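Local coordinates for methyltransferase type 12 (Clostridium thermocellum, PDB 3JWI), which probably transfers a methyl group from S-adenosylmethionine to the 2'-oxygen of the 3'-terminal nucleotide of small RNAs, this chain being its methyltransferase domain, at residues 106-111 with 137-142; 131-136 with 202-207; 36-41 with 64-69; 92-97 with 125-130; 28-33 with 50-55. One frame throughout, in Å; residues are numbered along the deposited sequence.

Contact 1 of 5, residues 106-111 with 137-142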
# COMPACT_ATOMS: atom_id res chain seq x y z
N VAL A 106 -1.72 1.39 -0.89
CA VAL A 106 -2.44 0.31 -0.22
C VAL A 106 -1.54 -0.90 -0.41
O VAL A 106 -1.69 -1.67 -1.36
CB VAL A 106 -3.81 0.08 -0.86
CG1 VAL A 106 -4.63 -0.89 -0.02
CG2 VAL A 106 -4.54 1.40 -1.00
N ILE A 107 -0.59 -1.04 0.51
CA ILE A 107 0.40 -2.11 0.46
C ILE A 107 0.05 -3.29 1.36
O ILE A 107 -0.08 -3.15 2.57
CB ILE A 107 1.79 -1.56 0.88
CG1 ILE A 107 2.01 -0.17 0.26
CG2 ILE A 107 2.89 -2.53 0.44
CD1 ILE A 107 1.97 -0.12 -1.25
N GLU A 108 -0.09 -4.46 0.75
CA GLU A 108 -0.42 -5.68 1.47
C GLU A 108 -1.60 -5.47 2.42
O GLU A 108 -1.53 -5.80 3.61
CB GLU A 108 0.82 -6.15 2.25
CG GLU A 108 2.12 -6.12 1.43
CD GLU A 108 2.08 -7.02 0.19
OE1 GLU A 108 1.91 -8.24 0.37
OE2 GLU A 108 2.21 -6.50 -0.95
N VAL A 109 -2.68 -4.91 1.90
CA VAL A 109 -3.87 -4.66 2.70
C VAL A 109 -5.13 -5.40 2.22
O VAL A 109 -5.85 -5.98 3.02
CB VAL A 109 -4.18 -3.13 2.75
CG1 VAL A 109 -5.59 -2.91 3.30
CG2 VAL A 109 -3.14 -2.41 3.61
N ILE A 110 -5.39 -5.39 0.92
CA ILE A 110 -6.60 -6.00 0.39
C ILE A 110 -6.80 -7.50 0.62
O ILE A 110 -7.94 -7.95 0.75
CB ILE A 110 -6.77 -5.70 -1.11
CG1 ILE A 110 -5.68 -6.41 -1.92
CG2 ILE A 110 -6.74 -4.19 -1.33
CD1 ILE A 110 -5.78 -6.15 -3.43
N GLU A 111 -5.72 -8.27 0.66
CA GLU A 111 -5.84 -9.71 0.88
C GLU A 111 -6.39 -10.01 2.28
O GLU A 111 -6.85 -11.12 2.54
CB GLU A 111 -4.50 -10.41 0.70
CG GLU A 111 -3.45 -10.06 1.75
CD GLU A 111 -2.59 -8.87 1.37
OE1 GLU A 111 -3.08 -7.98 0.62
OE2 GLU A 111 -1.43 -8.81 1.84
N SER A 137 -0.46 -3.17 -3.75
CA SER A 137 0.35 -4.37 -3.89
C SER A 137 -0.22 -5.45 -3.00
O SER A 137 -0.70 -5.18 -1.90
CB SER A 137 1.81 -4.10 -3.49
OG SER A 137 1.95 -4.10 -2.08
N THR A 138 -0.16 -6.69 -3.48
CA THR A 138 -0.68 -7.81 -2.72
C THR A 138 0.18 -9.03 -3.10
O THR A 138 0.73 -9.06 -4.19
CB THR A 138 -2.18 -8.05 -3.05
OG1 THR A 138 -2.75 -8.95 -2.11
CG2 THR A 138 -2.34 -8.60 -4.47
N PRO A 139 0.31 -10.02 -2.21
CA PRO A 139 1.13 -11.18 -2.58
C PRO A 139 0.57 -11.96 -3.77
O PRO A 139 -0.58 -11.78 -4.17
CB PRO A 139 1.15 -12.03 -1.31
CG PRO A 139 0.87 -11.03 -0.21
CD PRO A 139 -0.17 -10.13 -0.82
N ASN A 140 1.41 -12.84 -4.32
CA ASN A 140 1.03 -13.70 -5.44
C ASN A 140 0.93 -15.10 -4.85
O ASN A 140 1.94 -15.74 -4.54
CB ASN A 140 2.12 -13.65 -6.52
CG ASN A 140 1.85 -14.58 -7.68
OD1 ASN A 140 0.90 -15.37 -7.68
ND2 ASN A 140 2.71 -14.51 -8.70
N LYS A 141 -0.31 -15.56 -4.67
CA LYS A 141 -0.58 -16.87 -4.11
C LYS A 141 0.17 -17.99 -4.83
O LYS A 141 0.80 -18.84 -4.21
CB LYS A 141 -2.09 -17.13 -4.15
CG LYS A 141 -2.56 -18.42 -3.49
CD LYS A 141 -4.06 -18.57 -3.64
CE LYS A 141 -4.61 -19.79 -2.93
NZ LYS A 141 -6.09 -19.87 -3.08
N GLU A 142 0.12 -17.97 -6.16
CA GLU A 142 0.79 -18.98 -6.96
C GLU A 142 2.29 -19.00 -6.67
O GLU A 142 2.86 -20.04 -6.35
CB GLU A 142 0.57 -18.72 -8.45
CG GLU A 142 -0.89 -18.78 -8.87
CD GLU A 142 -1.11 -18.25 -10.29
OE1 GLU A 142 -1.34 -17.03 -10.44
OE2 GLU A 142 -1.04 -19.06 -11.24
O HOH W 1 -2.98 -4.19 -0.79

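Contact 2 of 5, residues 131-136 with 202-207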
# COMPACT_ATOMS: atom_id res chain seq x y z
N PRO A 131 -7.56 10.06 -5.29
CA PRO A 131 -6.32 10.77 -5.59
C PRO A 131 -5.88 10.50 -7.03
O PRO A 131 -6.36 9.56 -7.67
CB PRO A 131 -5.34 10.19 -4.58
CG PRO A 131 -5.78 8.76 -4.53
CD PRO A 131 -7.29 8.87 -4.45
N GLN A 132 -4.96 11.32 -7.53
CA GLN A 132 -4.46 11.19 -8.90
C GLN A 132 -3.78 9.84 -9.13
O GLN A 132 -3.88 9.27 -10.22
CB GLN A 132 -3.47 12.33 -9.20
CG GLN A 132 -2.73 12.21 -10.52
CD GLN A 132 -3.66 12.18 -11.73
OE1 GLN A 132 -4.62 12.95 -11.81
NE2 GLN A 132 -3.38 11.28 -12.68
N THR A 133 -3.11 9.33 -8.10
CA THR A 133 -2.42 8.05 -8.19
C THR A 133 -2.74 7.14 -7.00
O THR A 133 -2.80 7.58 -5.85
CB THR A 133 -0.89 8.24 -8.25
OG1 THR A 133 -0.56 9.20 -9.27
CG2 THR A 133 -0.19 6.92 -8.57
N VAL A 134 -2.96 5.86 -7.30
CA VAL A 134 -3.25 4.88 -6.26
C VAL A 134 -2.36 3.67 -6.52
O VAL A 134 -2.41 3.06 -7.59
CB VAL A 134 -4.74 4.45 -6.31
CG1 VAL A 134 -4.99 3.29 -5.35
CG2 VAL A 134 -5.61 5.62 -5.94
N ILE A 135 -1.53 3.33 -5.53
CA ILE A 135 -0.62 2.20 -5.67
C ILE A 135 -1.10 1.06 -4.77
O ILE A 135 -1.32 1.26 -3.58
CB ILE A 135 0.83 2.60 -5.28
CG1 ILE A 135 1.27 3.81 -6.12
CG2 ILE A 135 1.77 1.44 -5.51
CD1 ILE A 135 2.64 4.39 -5.73
N VAL A 136 -1.25 -0.12 -5.34
CA VAL A 136 -1.75 -1.28 -4.59
C VAL A 136 -0.87 -2.50 -4.82
O VAL A 136 -0.56 -2.82 -5.96
CB VAL A 136 -3.20 -1.63 -5.04
CG1 VAL A 136 -3.75 -2.78 -4.22
CG2 VAL A 136 -4.08 -0.40 -4.92
N MET A 202 1.68 -5.74 -8.23
CA MET A 202 1.38 -4.34 -7.97
C MET A 202 0.57 -3.76 -9.11
O MET A 202 0.79 -4.08 -10.28
CB MET A 202 2.69 -3.53 -7.80
CG MET A 202 2.53 -2.02 -7.53
SD MET A 202 4.14 -1.11 -7.27
CE MET A 202 4.61 -1.74 -5.73
N GLY A 203 -0.40 -2.92 -8.74
CA GLY A 203 -1.21 -2.25 -9.73
C GLY A 203 -1.09 -0.76 -9.47
O GLY A 203 -1.26 -0.30 -8.34
N VAL A 204 -0.76 0.00 -10.51
CA VAL A 204 -0.66 1.45 -10.36
C VAL A 204 -1.82 2.10 -11.10
O VAL A 204 -1.90 2.11 -12.33
CB VAL A 204 0.71 1.96 -10.88
CG1 VAL A 204 0.79 3.48 -10.76
CG2 VAL A 204 1.84 1.32 -10.05
N PHE A 205 -2.75 2.65 -10.31
CA PHE A 205 -3.94 3.29 -10.85
C PHE A 205 -3.77 4.79 -10.97
O PHE A 205 -3.40 5.46 -10.01
CB PHE A 205 -5.13 2.99 -9.93
CG PHE A 205 -5.39 1.52 -9.73
CD1 PHE A 205 -6.32 0.85 -10.53
CD2 PHE A 205 -4.71 0.80 -8.75
CE1 PHE A 205 -6.57 -0.51 -10.36
CE2 PHE A 205 -4.95 -0.56 -8.56
CZ PHE A 205 -5.89 -1.22 -9.37
N THR A 206 -4.06 5.34 -12.15
CA THR A 206 -3.94 6.77 -12.36
C THR A 206 -5.16 7.36 -13.03
O THR A 206 -5.73 6.79 -13.96
CB THR A 206 -2.69 7.13 -13.20
OG1 THR A 206 -2.66 6.33 -14.39
CG2 THR A 206 -1.41 6.90 -12.39
N LEU A 207 -5.56 8.53 -12.54
CA LEU A 207 -6.71 9.26 -13.05
C LEU A 207 -6.38 9.88 -14.41
O LEU A 207 -5.18 10.13 -14.67
CB LEU A 207 -7.09 10.34 -12.03
CG LEU A 207 -8.49 10.38 -11.40
CD1 LEU A 207 -9.09 9.00 -11.30
CD2 LEU A 207 -8.39 11.03 -10.03

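Contact 3 of 5, residues 36-41 with 64-69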
# COMPACT_ATOMS: atom_id res chain seq x y z
N CYS A 36 -1.20 1.44 7.08
CA CYS A 36 0.26 1.58 7.20
C CYS A 36 1.00 0.57 8.06
O CYS A 36 2.24 0.56 8.08
CB CYS A 36 0.62 2.99 7.69
SG CYS A 36 -0.05 3.44 9.33
N GLY A 37 0.27 -0.28 8.78
CA GLY A 37 0.94 -1.25 9.63
C GLY A 37 1.92 -0.54 10.55
O GLY A 37 1.58 0.49 11.13
N GLU A 38 3.14 -1.05 10.66
CA GLU A 38 4.14 -0.44 11.54
C GLU A 38 4.96 0.71 10.95
O GLU A 38 6.06 1.00 11.43
CB GLU A 38 5.10 -1.50 12.09
CG GLU A 38 4.41 -2.54 12.96
CD GLU A 38 5.39 -3.32 13.82
OE1 GLU A 38 6.39 -3.83 13.27
OE2 GLU A 38 5.15 -3.42 15.04
N GLY A 39 4.43 1.33 9.90
CA GLY A 39 5.10 2.47 9.28
C GLY A 39 6.33 2.29 8.41
O GLY A 39 7.01 3.27 8.11
N ASN A 40 6.62 1.06 8.01
CA ASN A 40 7.78 0.78 7.16
C ASN A 40 7.88 1.72 5.95
O ASN A 40 8.96 2.25 5.66
CB ASN A 40 7.75 -0.67 6.68
CG ASN A 40 8.31 -1.65 7.71
OD1 ASN A 40 8.13 -1.48 8.92
ND2 ASN A 40 8.99 -2.69 7.23
N LEU A 41 6.78 1.91 5.23
CA LEU A 41 6.79 2.80 4.07
C LEU A 41 6.96 4.25 4.53
O LEU A 41 7.63 5.04 3.88
CB LEU A 41 5.49 2.68 3.27
CG LEU A 41 5.35 3.65 2.09
CD1 LEU A 41 6.38 3.31 1.03
CD2 LEU A 41 3.95 3.55 1.51
N LEU A 64 -0.82 1.26 15.47
CA LEU A 64 -0.37 2.64 15.31
C LEU A 64 0.67 3.01 16.35
O LEU A 64 1.62 3.74 16.07
CB LEU A 64 -1.55 3.60 15.41
CG LEU A 64 -2.39 3.76 14.14
CD1 LEU A 64 -3.53 4.75 14.39
CD2 LEU A 64 -1.50 4.25 12.99
N GLU A 65 0.48 2.50 17.57
CA GLU A 65 1.39 2.78 18.66
C GLU A 65 2.76 2.17 18.33
O GLU A 65 3.80 2.78 18.60
CB GLU A 65 0.85 2.20 19.97
CG GLU A 65 1.49 2.79 21.21
CD GLU A 65 1.44 4.31 21.24
OE1 GLU A 65 0.31 4.87 21.24
OE2 GLU A 65 2.51 4.95 21.26
N ARG A 66 2.74 0.98 17.74
CA ARG A 66 3.99 0.32 17.37
C ARG A 66 4.63 1.10 16.23
O ARG A 66 5.86 1.17 16.13
CB ARG A 66 3.73 -1.13 16.94
CG ARG A 66 3.27 -2.03 18.07
CD ARG A 66 3.62 -3.49 17.79
NE ARG A 66 2.81 -4.09 16.72
CZ ARG A 66 1.55 -4.49 16.86
NH1 ARG A 66 0.93 -4.35 18.03
NH2 ARG A 66 0.91 -5.04 15.84
N ALA A 67 3.80 1.70 15.39
CA ALA A 67 4.30 2.50 14.27
C ALA A 67 4.98 3.75 14.83
O ALA A 67 6.04 4.16 14.35
CB ALA A 67 3.15 2.89 13.35
N LYS A 68 4.36 4.37 15.84
CA LYS A 68 4.93 5.56 16.45
C LYS A 68 6.31 5.27 17.03
O LYS A 68 7.25 6.04 16.82
CB LYS A 68 4.01 6.10 17.55
CG LYS A 68 2.70 6.70 17.06
CD LYS A 68 2.01 7.45 18.19
CE LYS A 68 0.67 8.07 17.77
NZ LYS A 68 -0.40 7.05 17.58
N ASP A 69 6.43 4.17 17.77
CA ASP A 69 7.70 3.78 18.38
C ASP A 69 8.76 3.45 17.33
O ASP A 69 9.90 3.90 17.41
CB ASP A 69 7.52 2.54 19.27
CG ASP A 69 6.87 2.86 20.60
OD1 ASP A 69 7.36 3.78 21.30
OD2 ASP A 69 5.87 2.20 20.94

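Contact 4 of 5, residues 92-97 with 125-130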
# COMPACT_ATOMS: atom_id res chain seq x y z
N VAL A 92 -13.30 1.85 6.12
CA VAL A 92 -14.51 1.43 5.42
C VAL A 92 -15.58 2.53 5.44
O VAL A 92 -16.65 2.37 4.85
CB VAL A 92 -15.13 0.13 6.02
CG1 VAL A 92 -14.22 -1.06 5.77
CG2 VAL A 92 -15.38 0.30 7.50
N TYR A 93 -15.29 3.64 6.11
CA TYR A 93 -16.23 4.76 6.16
C TYR A 93 -15.48 5.99 5.71
O TYR A 93 -14.26 6.05 5.83
CB TYR A 93 -16.74 5.00 7.58
CG TYR A 93 -17.60 3.88 8.13
CD1 TYR A 93 -18.83 3.58 7.55
CD2 TYR A 93 -17.17 3.12 9.21
CE1 TYR A 93 -19.62 2.54 8.04
CE2 TYR A 93 -17.96 2.08 9.72
CZ TYR A 93 -19.18 1.80 9.13
OH TYR A 93 -19.96 0.77 9.61
N ARG A 94 -16.21 6.98 5.19
CA ARG A 94 -15.57 8.20 4.74
C ARG A 94 -14.95 8.96 5.90
O ARG A 94 -15.45 8.92 7.03
CB ARG A 94 -16.57 9.07 3.98
CG ARG A 94 -16.69 8.63 2.53
CD ARG A 94 -18.10 8.77 1.99
NE ARG A 94 -18.46 10.15 1.70
CZ ARG A 94 -18.77 10.61 0.49
NH1 ARG A 94 -18.74 9.81 -0.56
NH2 ARG A 94 -19.12 11.88 0.35
N ASP A 95 -13.85 9.64 5.62
CA ASP A 95 -13.15 10.40 6.64
C ASP A 95 -12.55 11.62 5.96
O ASP A 95 -11.77 11.49 5.02
CB ASP A 95 -12.03 9.54 7.24
CG ASP A 95 -11.41 10.16 8.47
OD1 ASP A 95 -11.04 11.35 8.41
OD2 ASP A 95 -11.29 9.45 9.49
N LYS A 96 -12.93 12.81 6.44
CA LYS A 96 -12.45 14.05 5.86
C LYS A 96 -10.93 14.12 5.82
O LYS A 96 -10.36 14.73 4.92
CB LYS A 96 -13.00 15.26 6.63
CG LYS A 96 -14.37 15.73 6.15
CD LYS A 96 -14.63 17.17 6.60
CE LYS A 96 -15.85 17.78 5.90
NZ LYS A 96 -17.11 17.04 6.20
N ARG A 97 -10.28 13.48 6.79
CA ARG A 97 -8.83 13.49 6.83
C ARG A 97 -8.19 12.77 5.65
O ARG A 97 -6.99 12.88 5.44
CB ARG A 97 -8.33 12.88 8.15
CG ARG A 97 -8.46 13.83 9.34
CD ARG A 97 -8.15 13.13 10.65
NE ARG A 97 -9.11 12.06 10.93
CZ ARG A 97 -9.10 11.32 12.04
NH1 ARG A 97 -8.17 11.54 12.97
NH2 ARG A 97 -9.99 10.36 12.21
N LEU A 125 -11.86 4.68 -1.09
CA LEU A 125 -10.60 4.94 -1.77
C LEU A 125 -10.72 5.55 -3.17
O LEU A 125 -10.20 6.64 -3.44
CB LEU A 125 -9.80 3.63 -1.87
CG LEU A 125 -8.49 3.67 -2.66
CD1 LEU A 125 -7.57 4.77 -2.09
CD2 LEU A 125 -7.81 2.31 -2.57
N PHE A 126 -11.42 4.85 -4.06
CA PHE A 126 -11.54 5.29 -5.44
C PHE A 126 -12.60 6.33 -5.75
O PHE A 126 -12.49 7.08 -6.72
CB PHE A 126 -11.75 4.07 -6.33
CG PHE A 126 -10.57 3.15 -6.38
CD1 PHE A 126 -9.38 3.57 -6.97
CD2 PHE A 126 -10.65 1.86 -5.86
CE1 PHE A 126 -8.28 2.71 -7.05
CE2 PHE A 126 -9.56 1.00 -5.93
CZ PHE A 126 -8.37 1.42 -6.52
N GLU A 127 -13.63 6.38 -4.92
CA GLU A 127 -14.71 7.33 -5.14
C GLU A 127 -14.60 8.59 -4.29
O GLU A 127 -14.77 9.69 -4.81
CB GLU A 127 -16.06 6.63 -4.88
CG GLU A 127 -17.26 7.57 -4.77
CD GLU A 127 -18.55 6.82 -4.44
OE1 GLU A 127 -19.06 6.10 -5.33
OE2 GLU A 127 -19.05 6.96 -3.29
N PHE A 128 -14.32 8.44 -3.00
CA PHE A 128 -14.20 9.59 -2.08
C PHE A 128 -12.80 10.21 -2.03
O PHE A 128 -12.61 11.38 -2.36
CB PHE A 128 -14.61 9.17 -0.67
CG PHE A 128 -14.57 10.29 0.34
CD1 PHE A 128 -15.57 11.26 0.38
CD2 PHE A 128 -13.54 10.36 1.26
CE1 PHE A 128 -15.54 12.28 1.33
CE2 PHE A 128 -13.50 11.39 2.21
CZ PHE A 128 -14.50 12.35 2.25
N THR A 129 -11.82 9.43 -1.58
CA THR A 129 -10.45 9.91 -1.47
C THR A 129 -9.95 10.33 -2.85
O THR A 129 -9.26 11.35 -3.01
CB THR A 129 -9.54 8.82 -0.90
OG1 THR A 129 -10.10 8.35 0.33
CG2 THR A 129 -8.13 9.36 -0.65
N ARG A 130 -10.31 9.51 -3.84
CA ARG A 130 -10.00 9.71 -5.25
C ARG A 130 -8.77 10.56 -5.61
O ARG A 130 -8.88 11.64 -6.19
CB ARG A 130 -11.25 10.26 -5.94
CG ARG A 130 -11.30 10.10 -7.45
CD ARG A 130 -12.69 10.45 -7.97
NE ARG A 130 -12.86 10.26 -9.41
CZ ARG A 130 -12.98 9.08 -10.02
NH1 ARG A 130 -12.94 7.95 -9.31
NH2 ARG A 130 -13.15 9.04 -11.33

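Contact 5 of 5, residues 28-33 with 50-55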
# COMPACT_ATOMS: atom_id res chain seq x y z
N ALA A 28 4.46 12.89 -6.80
CA ALA A 28 3.50 13.00 -5.70
C ALA A 28 4.18 13.71 -4.54
O ALA A 28 5.27 13.33 -4.13
CB ALA A 28 3.05 11.61 -5.26
N LYS A 29 3.53 14.74 -3.99
CA LYS A 29 4.10 15.49 -2.88
C LYS A 29 3.39 15.21 -1.56
O LYS A 29 3.97 15.38 -0.49
CB LYS A 29 4.06 16.99 -3.19
CG LYS A 29 4.86 17.39 -4.43
CD LYS A 29 6.34 17.06 -4.27
CE LYS A 29 7.14 17.46 -5.51
NZ LYS A 29 6.99 18.91 -5.84
N LYS A 30 2.14 14.79 -1.65
CA LYS A 30 1.35 14.47 -0.47
C LYS A 30 0.87 13.03 -0.61
O LYS A 30 0.09 12.70 -1.51
CB LYS A 30 0.16 15.43 -0.35
CG LYS A 30 0.56 16.90 -0.19
CD LYS A 30 -0.62 17.73 0.28
CE LYS A 30 -0.29 19.21 0.32
NZ LYS A 30 0.01 19.74 -1.04
N VAL A 31 1.33 12.17 0.29
CA VAL A 31 1.01 10.74 0.25
C VAL A 31 0.34 10.21 1.50
O VAL A 31 0.74 10.53 2.61
CB VAL A 31 2.31 9.93 0.02
CG1 VAL A 31 1.99 8.44 -0.13
CG2 VAL A 31 3.04 10.46 -1.20
N ILE A 32 -0.69 9.40 1.32
CA ILE A 32 -1.40 8.80 2.45
C ILE A 32 -1.37 7.27 2.29
O ILE A 32 -1.85 6.73 1.29
CB ILE A 32 -2.86 9.31 2.54
CG1 ILE A 32 -3.57 8.64 3.71
CG2 ILE A 32 -3.61 9.07 1.23
CD1 ILE A 32 -4.89 9.29 4.10
N ASP A 33 -0.78 6.59 3.27
CA ASP A 33 -0.67 5.14 3.25
C ASP A 33 -1.80 4.54 4.08
O ASP A 33 -1.80 4.61 5.31
CB ASP A 33 0.70 4.72 3.81
CG ASP A 33 0.95 3.21 3.71
OD1 ASP A 33 0.56 2.60 2.69
OD2 ASP A 33 1.55 2.65 4.65
N SER A 50 11.50 15.32 -0.82
CA SER A 50 10.54 15.74 -1.84
C SER A 50 9.09 15.61 -1.39
O SER A 50 8.21 16.30 -1.89
CB SER A 50 10.75 14.93 -3.13
OG SER A 50 10.39 13.57 -2.95
N PHE A 51 8.84 14.72 -0.43
CA PHE A 51 7.49 14.53 0.08
C PHE A 51 7.16 15.55 1.16
O PHE A 51 7.75 15.54 2.23
CB PHE A 51 7.33 13.11 0.63
CG PHE A 51 7.57 12.05 -0.40
CD1 PHE A 51 6.77 11.98 -1.54
CD2 PHE A 51 8.62 11.15 -0.27
CE1 PHE A 51 7.03 11.04 -2.53
CE2 PHE A 51 8.88 10.21 -1.25
CZ PHE A 51 8.09 10.16 -2.39
N GLU A 52 6.21 16.43 0.87
CA GLU A 52 5.80 17.47 1.80
C GLU A 52 4.91 16.97 2.93
O GLU A 52 5.02 17.43 4.07
CB GLU A 52 5.10 18.60 1.04
CG GLU A 52 5.92 19.13 -0.13
CD GLU A 52 5.24 20.27 -0.85
OE1 GLU A 52 4.02 20.16 -1.13
OE2 GLU A 52 5.92 21.27 -1.16
N GLN A 53 4.01 16.05 2.63
CA GLN A 53 3.11 15.51 3.65
C GLN A 53 3.04 13.99 3.54
O GLN A 53 2.70 13.44 2.49
CB GLN A 53 1.71 16.12 3.50
CG GLN A 53 0.70 15.64 4.55
CD GLN A 53 1.16 15.91 5.98
OE1 GLN A 53 1.57 17.03 6.31
NE2 GLN A 53 1.09 14.89 6.83
N ILE A 54 3.37 13.33 4.65
CA ILE A 54 3.38 11.88 4.75
C ILE A 54 2.38 11.47 5.83
O ILE A 54 2.51 11.85 6.99
CB ILE A 54 4.80 11.38 5.14
CG1 ILE A 54 5.80 11.83 4.07
CG2 ILE A 54 4.82 9.87 5.27
CD1 ILE A 54 7.26 11.65 4.48
N THR A 55 1.37 10.69 5.44
CA THR A 55 0.34 10.28 6.39
C THR A 55 0.09 8.77 6.41
O THR A 55 0.03 8.11 5.37
CB THR A 55 -0.99 11.00 6.08
OG1 THR A 55 -0.80 12.41 6.18
CG2 THR A 55 -2.08 10.56 7.06

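Contact 1 of 5, residues 106-111 with 137-142
I107 and S137 are bridged in parallel at the ends of strands 103-107 and 133-139: S137 N donates to V106 O and E108 N to S137 O (2.8 Å), the second of these well bent (145° at the hydrogen). Beyond E108 the first chain turns off and the strands part. A water bridges the gap, accepting from V109 N (2.8 Å) and donating to V106 O and S137 O, so both carbonyls serve two donors. Two glutamates then reach across from the turn. E108 folds back on itself, bent at chi2 (-60°), and its OE2 accepts a hydrogen bond from S137 OG at 2.7 Å through its anti lone pair. Its other oxygen, OE1, lies against the proline ring, 3.0 Å from P139 CG. The S137 hydroxyl lies close against the I107 CG2 methyl. E111, from the 3-10 turn that follows, reaches T138 and P139 beside E108; T138 OG1 donates to E111 OE1 (2.9 Å) from above the carboxylate plane, while E111 OE2 sits 3.2 Å from P139 CD. I107 is a magnesium-binding position in a crystal structure of this protein, though no metal is bound here. The two carboxylates, each anchored by a neutral hydroxyl, would probably make the C-terminal end of these central strands negative, partly offset by R15, a long, weak ionic partner of E108.

Contact 2 of 5, residues 131-136 with 202-207
V136 O takes a hydrogen bond from G203 N (2.8 Å), nearly in line with the carbonyl, and a weaker CA-H contact from M202 CA (3.2 Å). Further along the antiparallel ladder, V134 and F205 form a hydrogen-bonded pair in which V134 N to F205 O and F205 N to V134 O are both in the carbonyl plane, and T133 CA adds a C-H contact to F205 O. On the face carrying V134, V136 and F205, the F205 ring turns its edge to V134 O, CD2 lying 3.4 Å away in the ring plane, while CE2 touches V136 CG2 at 3.7 Å. F126 meets F205 edge-to-face, and W172, A173 and V176 of helix 166-180 pack on F205. I135 lies on the other face, where its CG2 meets M202 SD at 3.9 Å beneath helix 11-25. Q132 bends at chi2 (59°), bringing NE2 to L207 O (2.9 Å), while its own backbone O accepts from L207 N. A single reversed strand, 200-206, between 133-139 and 183-189 in an otherwise parallel sheet is the hallmark of class I methyltransferases. Backbone groups of V134, V136, G203 and F205 pair with one another, while T133 and I135 bond strand 103-107.

Contact 3 of 5, residues 36-41 with 64-69
C36 opens the first segment by pointing its thiol at helix 61-71, where SG rests 4.0 Å from L64 CD2. The sulfur lies between its own backbone N and carbonyl carbon (chi1 61°), the position that swings it toward the leucine. Next comes G37, whose carbonyl O sits against the A67 methyl, 3.6 Å from CB. C36 to G39 is a type II' turn, closed by G39 N donating to C36 O at 2.9 Å, and G37 takes the positive phi such a turn needs at its second residue. E38 follows, its backbone O 3.7 Å from A67 CA. Its side chain reaches out, extended beyond CG, and crosses the R66 side chain obliquely; there E38 OE2 meets R66 NE at 3.0 Å in a salt bridge. The oxygen lies in the guanidinium plane, at its edge, but the bond is bent (130°), and the carboxylate is turned 57° against the guanidinium. One nitrogen to one oxygen makes this a single-point grip at the surface, not a forked one. G39 also has positive phi and brings its N to 4.0 Å from A67 CB, then occupies the N-cap position of helix 40-46. These residues belong to the glycine-rich loop that, in related methyltransferases, wraps the S-adenosylmethionine. The loop leaves strand 30-34 and is pinned by G37 N on D58 at the end of strand 53-58, with helix 11-25 packed on N40 and L41 behind it.

Contact 4 of 5, residues 92-97 with 125-130
This is a surface contact, R94 of the loop between strands 84-88 and 103-107 lying over F128 at the last turn of helix 115-129. R94 CG makes a CH-pi contact over the face of the ring, 3.7 Å from the F128 centroid and 20° off the normal. Bends at chi2 and chi3 (144° and 75°) carry the rest of the chain back across the ring rim, so that R94 CZ comes to 3.3 Å from F128 CD1, with that carbon over the centre of the guanidinium. The two flat groups are well out of parallel. The ring itself reaches the loop because its CG is anti to the backbone N, and its edge then meets the chain beyond R94: F128 CE2 lies 3.3 Å from D95 O, near the ring plane. E127 OE2 lies at the guanidinium edge, 4.0 Å from R94 NH1, a long salt bridge; E127 has a firmer partner in K123. Helix 115-129 is the crossover of the beta-alpha-beta unit between strands 103-107 and 133-139 in this Rossmann-like domain, and it widens into a pi-type turn just where F128 emerges, with R130 N bonding weakly to L125 O. On the loop side D95 holds the shape. D95 OD1 takes R97 N at 2.8 Å in an Asx turn through its anti lone pair and R97 NE through its syn lone pair, while R97 NH2 reaches D95 OD2 at 3.1 Å. R97 in turn lies in a cation-pi contact with F87.

Contact 5 of 5, residues 28-33 with 50-55
K29 starts with its CB 3.8 Å from E52 OE1, turns at chi2 (-61°), and then runs its CD onto the backbone of S50, 3.1 Å from O; CE stays near the same carbonyl at 3.9 Å. K29 NZ ends 5.3 Å from E52 OE2, and K30 NZ lies 4.0 Å from E52 OE1, both beyond salt-bridge distance. K29 O accepts from Q53 N in a straight bond and from E52 N in a weak one. From there strands 30-34 and 53-58 run parallel, V31 N to Q53 O, T55 N to V31 O and D33 N to T55 O (2.7 Å), all three nearly straight onto their carbonyls. F51 turns its ring edge to A28 O, 3.3 Å from CD1, and the same carbon meets V31 CG2 obliquely. On the opposite face from V31, I32 CG1 and T55 CG2 lie side by side. These strands belong to the first beta-alpha-beta unit of the Rossmann-like fold, with helix 40-46 as crossover. The chemistry changes along the pair: two lysines near one glutamate at the N-terminal end, then apolar packing, and finally buried polar groups, D33 OD1 bonded to T105 and T55 OG1 held by Q53 NE2 and Y101.

Contacts 1 and 2 are the buried ones and share strand 133-139, joined directly by V106 N to I135 O at 2.7 Å; contacts 3 and 5 are partly buried, and contact 4 is a surface contact. Contact 5 is a third strand pairing in the same sheet, parallel like contact 1, whereas contact 2 is antiparallel. Contact 3 grows out of the unit of contact 5, L41 packing on D33, and contact 4 sits on the helix that links the strands of contact 1, with L125 against V106. Backbone bonds dominate contacts 2 and 5; carboxylate-hydroxyl bonds and a water join two backbone bonds at contact 1. Contacts 3 and 4 each include an arginine: a salt bridge from NE at the guanidinium edge, and a CH-pi contact over a phenyl face.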